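Local coordinates for EscD/YscD/HrpQ family type III secretion system inner membrane ring protein (Pseudomonas aeruginosa, PDB 6UID), which probably forms part of the inner-membrane ring of the type III secretion basal body, its cytosolic FHA-like domain facing the sorting platform, at residues A[42-47]-A[90-95]; A[26-31]-A[49-54]. One frame throughout, in Å; residues are numbered along the deposited sequence. Where two conformers were deposited one is given.

Contact 1 of 2, residues A[42-47]-A[90-95]; sequences EGIAAV and CGPLRW
In I44, CG1 stands anti to the carbonyl carbon (chi1 -63°) and a second turn (chi2 -68°) sets CD1 at P92, where it meets CG of the proline ring at 3.8 Å. The two side chains cross obliquely, and I44 CD1 also reaches CB of L93, a looser touch at 4.2 Å. Backbone carbonyls of the 42-47 loop also meet the C-gamma-endo ring of P92: its CG lies 3.4 Å from the carbonyl oxygen of E42, and G43 O approaches the same P92 CG at 3.9 Å. G43, at positive phi, brings bare backbone close to this ring; its backbone angles by themselves call for glycine. G91, also at positive phi, and P92 are the two central residues of the type II' turn from C90 to L93, which joins strands 88-90 and 93-98 as a two-residue beta hairpin; L93 N donates to C90 O at 3.1 Å, and C90 N returns a bond to L93 O. H48 NE2 adds a side-chain bond to C90 O, and H48 ND1 accepts from A45 N, tying the hairpin to the 42-47 loop through one imidazole. Between the two segments themselves the chemistry is apolar carbon against carbon and carbonyl oxygen against ring carbon, which implies adhesion by shape and van der Waals contact at the surface, while H48, from outside the two segments, supplies polar bonds to both.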
# COMPACT_ATOMS: atom_id res chain seq x y z
N GLU A 42 3.86 -14.12 -0.33
CA GLU A 42 2.90 -14.99 -0.99
C GLU A 42 1.72 -14.17 -1.47
O GLU A 42 1.19 -13.34 -0.73
CB GLU A 42 2.41 -16.04 0.01
CG GLU A 42 1.50 -17.10 -0.59
CD GLU A 42 2.24 -17.99 -1.58
OE1 GLU A 42 3.46 -18.19 -1.42
OE2 GLU A 42 1.59 -18.48 -2.53
N GLY A 43 1.32 -14.38 -2.72
CA GLY A 43 0.15 -13.70 -3.26
C GLY A 43 0.42 -12.36 -3.90
O GLY A 43 -0.53 -11.68 -4.28
N ILE A 44 1.68 -11.93 -3.99
CA ILE A 44 2.00 -10.67 -4.65
C ILE A 44 2.10 -10.88 -6.16
O ILE A 44 2.93 -11.66 -6.64
CB ILE A 44 3.32 -10.10 -4.12
CG1 ILE A 44 3.24 -9.76 -2.63
CG2 ILE A 44 3.74 -8.89 -4.95
CD1 ILE A 44 2.30 -8.58 -2.30
N ALA A 45 1.31 -10.13 -6.91
CA ALA A 45 1.30 -10.23 -8.36
C ALA A 45 2.56 -9.60 -8.97
O ALA A 45 3.25 -8.79 -8.34
CB ALA A 45 0.06 -9.55 -8.93
N ALA A 46 2.82 -9.96 -10.23
CA ALA A 46 3.97 -9.41 -10.96
C ALA A 46 3.98 -7.89 -10.89
O ALA A 46 5.01 -7.27 -10.57
CB ALA A 46 3.93 -9.88 -12.41
N VAL A 47 2.83 -7.27 -11.16
CA VAL A 47 2.55 -5.87 -10.82
C VAL A 47 1.34 -5.88 -9.91
O VAL A 47 0.21 -6.17 -10.35
CB VAL A 47 2.33 -4.98 -12.05
CG1 VAL A 47 2.05 -3.54 -11.63
CG2 VAL A 47 3.56 -5.02 -12.95
N CYS A 90 -3.36 -3.93 0.26
CA CYS A 90 -3.77 -4.43 -1.05
C CYS A 90 -3.49 -5.94 -0.98
O CYS A 90 -2.35 -6.37 -1.19
CB CYS A 90 -3.01 -3.74 -2.16
SG CYS A 90 -3.72 -4.03 -3.79
N GLY A 91 -4.47 -6.69 -0.50
CA GLY A 91 -4.25 -8.10 -0.23
C GLY A 91 -3.15 -8.28 0.80
O GLY A 91 -3.18 -7.67 1.88
N PRO A 92 -2.14 -9.09 0.49
CA PRO A 92 -1.07 -9.32 1.47
C PRO A 92 -0.26 -8.08 1.79
O PRO A 92 0.37 -8.03 2.85
CB PRO A 92 -0.19 -10.39 0.81
CG PRO A 92 -0.55 -10.38 -0.62
CD PRO A 92 -1.94 -9.86 -0.75
N LEU A 93 -0.24 -7.08 0.92
CA LEU A 93 0.64 -5.94 1.12
C LEU A 93 0.04 -4.97 2.14
O LEU A 93 -1.13 -4.58 2.03
CB LEU A 93 0.83 -5.21 -0.19
CG LEU A 93 1.64 -3.92 -0.15
CD1 LEU A 93 3.07 -4.21 0.22
CD2 LEU A 93 1.55 -3.23 -1.49
N ARG A 94 0.85 -4.59 3.13
CA ARG A 94 0.50 -3.54 4.08
C ARG A 94 1.59 -2.48 4.05
O ARG A 94 2.78 -2.81 4.13
CB ARG A 94 0.33 -4.09 5.50
CG ARG A 94 -0.67 -5.23 5.60
CD ARG A 94 -1.64 -5.10 6.79
NE ARG A 94 -1.02 -5.34 8.09
CZ ARG A 94 -1.69 -5.40 9.24
NH1 ARG A 94 -1.03 -5.63 10.37
NH2 ARG A 94 -3.03 -5.23 9.28
N TRP A 95 1.20 -1.22 3.93
CA TRP A 95 2.18 -0.16 3.77
C TRP A 95 1.61 1.16 4.25
O TRP A 95 0.39 1.31 4.44
CB TRP A 95 2.62 -0.03 2.30
CG TRP A 95 1.54 0.35 1.32
CD1 TRP A 95 0.57 -0.46 0.80
CD2 TRP A 95 1.35 1.63 0.71
NE1 TRP A 95 -0.20 0.24 -0.08
CE2 TRP A 95 0.26 1.52 -0.16
CE3 TRP A 95 2.01 2.86 0.82
CZ2 TRP A 95 -0.19 2.60 -0.92
CZ3 TRP A 95 1.57 3.93 0.06
CH2 TRP A 95 0.45 3.81 -0.79

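Contact 2 of 2, residues A[26-31]-A[49-54]; sequences VALGSD and LVLEVD
V26 and L51 form a hydrogen-bonded antiparallel pair: V26 N donates to L51 O at 2.9 Å, and L51 N to V26 O at the same length. L28 and L49 repeat the pattern: the bond from L28 N to L49 O is short, 2.8 Å, and almost collinear with the carbonyl, whereas that from L49 N to L28 O is longer at 3.1 Å and more bent (154° at the hydrogen), in keeping with an acceptor that L49 N shares with H48 N. Between them lies the non-hydrogen-bonded pair A27 and V50, where V50 CA approaches V26 O and A27 CA approaches L49 O in CA-H...O contacts. A27 N turns to the other side of its strand and is satisfied by OD2 of D36; along that outer edge the backbones of A27 and G29 bond to L37. On the face carrying V26, L28, L49 and L51, L28 CD1 meets L51 CD1 at 4.1 Å and also lies against L49 O. V26 CG2, anti to its carbonyl carbon, reaches V53 CG2 at 3.7 Å. Strands 24-29 and 49-54 are the inner pair of a four-stranded mixed sheet, flanked by parallel 37-38 and antiparallel 57-63; their leucines pack on F9, L93 and W95 of the six-stranded sheet, as in the beta sandwich of FHA-like domains.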
# COMPACT_ATOMS: atom_id res chain seq x y z
N VAL A 26 5.18 4.69 -9.79
CA VAL A 26 5.80 3.69 -8.92
C VAL A 26 4.98 2.41 -8.99
O VAL A 26 3.84 2.37 -8.51
CB VAL A 26 5.91 4.17 -7.47
CG1 VAL A 26 6.57 3.09 -6.60
CG2 VAL A 26 6.69 5.48 -7.39
N ALA A 27 5.56 1.35 -9.55
CA ALA A 27 4.93 0.05 -9.61
C ALA A 27 5.55 -0.84 -8.53
O ALA A 27 6.77 -0.88 -8.38
CB ALA A 27 5.11 -0.58 -10.99
N LEU A 28 4.71 -1.52 -7.79
CA LEU A 28 5.13 -2.44 -6.74
C LEU A 28 4.68 -3.84 -7.14
O LEU A 28 3.53 -4.02 -7.56
CB LEU A 28 4.48 -2.07 -5.41
CG LEU A 28 4.74 -0.67 -4.86
CD1 LEU A 28 3.78 0.34 -5.44
CD2 LEU A 28 4.63 -0.69 -3.35
N GLY A 29 5.56 -4.82 -7.01
CA GLY A 29 5.19 -6.16 -7.42
C GLY A 29 6.34 -7.13 -7.28
O GLY A 29 7.45 -6.77 -6.87
N SER A 30 6.09 -8.37 -7.70
CA SER A 30 7.08 -9.43 -7.54
C SER A 30 7.98 -9.63 -8.75
O SER A 30 8.94 -10.39 -8.64
CB SER A 30 6.38 -10.75 -7.24
OG SER A 30 5.49 -11.07 -8.29
N ASP A 31 7.70 -8.98 -9.88
CA ASP A 31 8.49 -9.16 -11.10
C ASP A 31 9.49 -8.01 -11.22
O ASP A 31 9.07 -6.87 -11.49
CB ASP A 31 7.56 -9.18 -12.31
CG ASP A 31 8.31 -9.38 -13.62
OD1 ASP A 31 9.56 -9.44 -13.62
OD2 ASP A 31 7.62 -9.48 -14.67
N LEU A 49 0.51 -3.27 -7.44
CA LEU A 49 -0.03 -1.96 -7.12
C LEU A 49 0.76 -0.93 -7.90
O LEU A 49 1.98 -1.05 -8.05
CB LEU A 49 0.13 -1.72 -5.61
CG LEU A 49 -0.41 -0.41 -5.04
CD1 LEU A 49 -1.90 -0.32 -5.24
CD2 LEU A 49 -0.06 -0.31 -3.55
N VAL A 50 0.07 0.07 -8.46
CA VAL A 50 0.70 1.16 -9.19
C VAL A 50 0.20 2.46 -8.61
O VAL A 50 -1.02 2.68 -8.49
CB VAL A 50 0.39 1.11 -10.70
CG1 VAL A 50 1.17 2.17 -11.43
CG2 VAL A 50 0.72 -0.23 -11.26
N LEU A 51 1.14 3.32 -8.25
CA LEU A 51 0.90 4.64 -7.71
C LEU A 51 1.49 5.71 -8.63
O LEU A 51 2.44 5.46 -9.38
CB LEU A 51 1.59 4.80 -6.36
CG LEU A 51 1.30 3.70 -5.34
CD1 LEU A 51 2.20 3.88 -4.13
CD2 LEU A 51 -0.16 3.72 -4.94
N GLU A 52 0.96 6.92 -8.53
CA GLU A 52 1.54 8.10 -9.15
C GLU A 52 1.91 9.05 -8.03
O GLU A 52 1.04 9.43 -7.22
CB GLU A 52 0.55 8.76 -10.11
CG GLU A 52 1.13 9.99 -10.82
N VAL A 53 3.18 9.43 -7.97
CA VAL A 53 3.73 10.23 -6.89
C VAL A 53 4.15 11.59 -7.45
O VAL A 53 4.83 11.68 -8.47
CB VAL A 53 4.95 9.52 -6.26
CG1 VAL A 53 5.55 10.37 -5.12
CG2 VAL A 53 4.59 8.12 -5.77
N ASP A 54 3.77 12.65 -6.76
CA ASP A 54 4.28 13.98 -7.08
C ASP A 54 4.50 14.74 -5.79
O ASP A 54 4.25 14.24 -4.70
CB ASP A 54 3.39 14.67 -8.11
CG ASP A 54 1.97 14.78 -7.65
OD1 ASP A 54 1.77 15.14 -6.47
OD2 ASP A 54 1.06 14.51 -8.47

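In the fold
Contact 2 is core: all its touching residues are buried, and backbone bonds join two strands of the mixed sheet. Contact 1 lies at the surface, where a loop meets a hairpin turn of the six-stranded sheet through van der Waals contact between the segments, supplemented by H48. The contacts therefore differ in kind, one within a sheet, the other between a connection of one sheet and a hairpin turn at the end of two inner strands of the other. About 11 Å apart between centres, they touch directly. S30, just beyond strand 24-29, probably bonds to A45 O through its N and to I44 O through its OG. Strands 49-54 and 93-98 face each other across the sandwich, L49 against L93 and W95.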